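PDB 5H3K: Slr0280 protein, which is of unknown function but carries a phosphodiester glycosidase (NAGPA-family) region, consistent with a role in cleaving sugar phosphodiesters. Local coordinates for residues R284-I288 against Q563-L568. Sequence-based numbering, arbitrary orientation.
Sequences RFVNI and QILQQL
Arg284 NH1 is gripped twice: it donates to a water 3.0 Å from NH1, which in turn donates a hydrogen bond to Leu568 O, and it is also hydrogen-bonded to Thr297 on the neighbouring strand. The water bridge lies at one border of a helix packed on a beta-sheet, where strand 279-288 of an eight-stranded antiparallel sheet meets the C-terminal part of helix 558-567; the axes of the two short segments approach to 8.5 Å, their N-to-C directions 117° apart. Besides donating from its edge, the guanidinium has one face covered by a methyl, Leu568 CD2, 3.5 Å from its plane and over its centre. The bend of the arginine chain at chi3 (-78°) sets the plane of the group facing that methyl, so that one residue serves both an apolar neighbour and the backbone carbonyl of Leu568. With an alanine in place of this arginine, Leu568 O would probably lose its water-mediated partner and CD2 the flat group that packs against it. Val286, buried at the centre, suits its place because its two branches diverge: CG1, anti to the backbone N (chi1 178°), reaches Gln567 CB at 3.7 Å and faces Ile564, whereas CG2 meets Leu568 CD2 at 3.9 Å. Gln567, an exposed residue, suits this margin because its aliphatic CB and CG can pack on the valine while the side chain still ends in a polar amide. Ile288 closes the other end with a longer reach, its CD1 lying 4.1 Å from Ile564 CG1. Phe293, on the next strand, touches both isoleucines and continues the apolar layer between sheet and helix. Gln563 crosses Ile288 at about a right angle, its CB 3.9 Å from Ile288 CG2 and its amide oxygen OE1 beside the CD1 methyl.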
ATOM      1  N   ARG A 284       6.494   9.834  12.481  1.00  8.38           N
ATOM      2  CA  ARG A 284       6.442  11.150  13.124  1.00 10.21           C
ATOM      3  C   ARG A 284       5.124  11.344  13.843  1.00 13.01           C
ATOM      4  O   ARG A 284       4.142  10.654  13.554  1.00  8.57           O
ATOM      5  CB  ARG A 284       6.540  12.255  12.061  1.00 13.58           C
ATOM      6  CG  ARG A 284       7.939  12.593  11.591  1.00 18.00           C
ATOM      7  CD  ARG A 284       7.893  13.641  10.486  1.00 20.90           C
ATOM      8  NE  ARG A 284       7.534  13.061   9.191  1.00 20.48           N
ATOM      9  CZ  ARG A 284       7.622  13.713   8.041  1.00 17.25           C
ATOM     10  NH1 ARG A 284       7.283  13.116   6.906  1.00 15.03           N
ATOM     11  NH2 ARG A 284       8.055  14.966   8.038  1.00 17.12           N
ATOM     12  N   PHE A 285       5.097  12.299  14.772  1.00 12.59           N
ATOM     13  CA  PHE A 285       3.839  12.806  15.316  1.00 10.12           C
ATOM     14  C   PHE A 285       3.568  14.168  14.695  1.00 12.34           C
ATOM     15  O   PHE A 285       4.428  15.046  14.725  1.00 17.39           O
ATOM     16  CB  PHE A 285       3.901  12.940  16.841  1.00 11.31           C
ATOM     17  CG  PHE A 285       3.983  11.622  17.566  1.00 16.05           C
ATOM     18  CD1 PHE A 285       2.833  10.915  17.874  1.00 15.58           C
ATOM     19  CD2 PHE A 285       5.215  11.094  17.941  1.00 16.32           C
ATOM     20  CE1 PHE A 285       2.904   9.694  18.546  1.00 14.91           C
ATOM     21  CE2 PHE A 285       5.297   9.876  18.613  1.00 18.29           C
ATOM     22  CZ  PHE A 285       4.135   9.175  18.911  1.00 17.32           C
ATOM     23  N   VAL A 286       2.387  14.346  14.112  1.00  9.80           N
ATOM     24  CA  VAL A 286       2.035  15.637  13.534  1.00 11.34           C
ATOM     25  C   VAL A 286       0.955  16.305  14.384  1.00 14.38           C
ATOM     26  O   VAL A 286      -0.105  15.721  14.638  1.00 10.59           O
ATOM     27  CB  VAL A 286       1.575  15.505  12.072  1.00 10.57           C
ATOM     28  CG1 VAL A 286       1.183  16.867  11.518  1.00 12.78           C
ATOM     29  CG2 VAL A 286       2.681  14.880  11.215  1.00  9.93           C
ATOM     30  N   ASN A 287       1.239  17.524  14.838  1.00 12.02           N
ATOM     31  CA  ASN A 287       0.302  18.263  15.673  1.00 14.26           C
ATOM     32  C   ASN A 287      -0.502  19.260  14.870  1.00 12.66           C
ATOM     33  O   ASN A 287       0.069  20.092  14.162  1.00 13.90           O
ATOM     34  CB  ASN A 287       1.053  19.008  16.780  1.00 19.39           C
ATOM     35  CG  ASN A 287       1.828  18.077  17.683  1.00 24.16           C
ATOM     36  OD1 ASN A 287       1.271  17.136  18.244  1.00 23.58           O
ATOM     37  ND2 ASN A 287       3.130  18.327  17.819  1.00 31.67           N
ATOM     38  N   ILE A 288      -1.822  19.153  14.956  1.00 11.65           N
ATOM     39  CA  ILE A 288      -2.703  20.182  14.424  1.00 12.73           C
ATOM     40  C   ILE A 288      -3.635  20.619  15.541  1.00 13.58           C
ATOM     41  O   ILE A 288      -3.518  20.147  16.670  1.00 16.34           O
ATOM     42  CB  ILE A 288      -3.522  19.687  13.211  1.00 10.05           C
ATOM     43  CG1 ILE A 288      -4.285  18.414  13.570  1.00 11.84           C
ATOM     44  CG2 ILE A 288      -2.610  19.438  12.018  1.00 13.13           C
ATOM     45  CD1 ILE A 288      -5.235  17.963  12.480  1.00 12.69           C
ATOM     46  N   GLN A 563      -4.804  19.512   6.768  1.00  8.34           N
ATOM     47  CA  GLN A 563      -3.915  20.240   7.661  1.00  9.55           C
ATOM     48  C   GLN A 563      -2.674  19.426   7.985  1.00  8.44           C
ATOM     49  O   GLN A 563      -1.565  19.966   8.038  1.00  8.87           O
ATOM     50  CB  GLN A 563      -4.664  20.652   8.934  1.00 10.16           C
ATOM     51  CG  GLN A 563      -5.816  21.625   8.668  1.00 13.13           C
ATOM     52  CD  GLN A 563      -6.592  21.996   9.924  1.00 25.23           C
ATOM     53  OE1 GLN A 563      -6.560  21.281  10.928  1.00 24.55           O
ATOM     54  NE2 GLN A 563      -7.299  23.119   9.870  1.00 28.30           N
ATOM     55  N   ILE A 564      -2.852  18.124   8.200  1.00  6.60           N
ATOM     56  CA  ILE A 564      -1.710  17.240   8.430  1.00  6.91           C
ATOM     57  C   ILE A 564      -0.721  17.300   7.264  1.00  8.41           C
ATOM     58  O   ILE A 564       0.490  17.430   7.471  1.00  8.18           O
ATOM     59  CB  ILE A 564      -2.170  15.771   8.683  1.00  7.30           C
ATOM     60  CG1 ILE A 564      -2.792  15.647  10.086  1.00  8.04           C
ATOM     61  CG2 ILE A 564      -1.000  14.803   8.525  1.00  7.69           C
ATOM     62  CD1 ILE A 564      -3.601  14.365  10.317  1.00  7.85           C
ATOM     63  N   LEU A 565      -1.240  17.227   6.044  1.00  7.79           N
ATOM     64  CA  LEU A 565      -0.405  17.216   4.842  1.00  9.22           C
ATOM     65  C   LEU A 565       0.287  18.559   4.635  1.00 10.36           C
ATOM     66  O   LEU A 565       1.439  18.608   4.220  1.00 10.18           O
ATOM     67  CB  LEU A 565      -1.246  16.858   3.606  1.00  5.80           C
ATOM     68  CG  LEU A 565      -1.771  15.411   3.615  1.00  6.51           C
ATOM     69  CD1 LEU A 565      -2.918  15.254   2.637  1.00  6.80           C
ATOM     70  CD2 LEU A 565      -0.661  14.406   3.328  1.00  7.28           C
ATOM     71  N   GLN A 566      -0.419  19.647   4.928  1.00  9.96           N
ATOM     72  CA  GLN A 566       0.198  20.970   4.889  1.00 10.39           C
ATOM     73  C   GLN A 566       1.373  21.040   5.868  1.00 12.90           C
ATOM     74  O   GLN A 566       2.443  21.543   5.524  1.00 12.56           O
ATOM     75  CB  GLN A 566      -0.847  22.042   5.202  1.00 14.71           C
ATOM     76  CG  GLN A 566      -0.330  23.459   5.127  1.00 25.28           C
ATOM     77  CD  GLN A 566      -1.430  24.476   5.362  1.00 24.57           C
ATOM     78  OE1 GLN A 566      -2.212  24.360   6.311  1.00 34.11           O
ATOM     79  NE2 GLN A 566      -1.509  25.470   4.487  1.00 33.58           N
ATOM     80  N   GLN A 567       1.180  20.517   7.075  1.00 10.52           N
ATOM     81  CA  GLN A 567       2.255  20.418   8.072  1.00 15.50           C
ATOM     82  C   GLN A 567       3.458  19.589   7.598  1.00 15.04           C
ATOM     83  O   GLN A 567       4.601  19.840   7.992  1.00 14.35           O
ATOM     84  CB  GLN A 567       1.705  19.831   9.373  1.00 15.17           C
ATOM     85  CG  GLN A 567       1.081  20.857  10.291  1.00 23.83           C
ATOM     86  CD  GLN A 567       2.126  21.812  10.840  1.00 32.94           C
ATOM     87  OE1 GLN A 567       3.002  21.414  11.612  1.00 37.91           O
ATOM     88  NE2 GLN A 567       2.055  23.068  10.422  1.00 33.84           N
ATOM     89  N   LEU A 568       3.198  18.595   6.756  1.00 11.69           N
ATOM     90  CA  LEU A 568       4.253  17.741   6.226  1.00 11.33           C
ATOM     91  C   LEU A 568       5.002  18.383   5.070  1.00 13.81           C
ATOM     92  O   LEU A 568       5.986  17.830   4.579  1.00 13.72           O
ATOM     93  CB  LEU A 568       3.671  16.408   5.765  1.00 10.29           C
ATOM     94  CG  LEU A 568       3.175  15.512   6.888  1.00 10.60           C
ATOM     95  CD1 LEU A 568       2.429  14.306   6.314  1.00 12.21           C
ATOM     96  CD2 LEU A 568       4.354  15.069   7.729  1.00 13.04           C
TER
HETATM   97  O   HOH W   1       7.207  15.177   4.795  1.00 23.09           O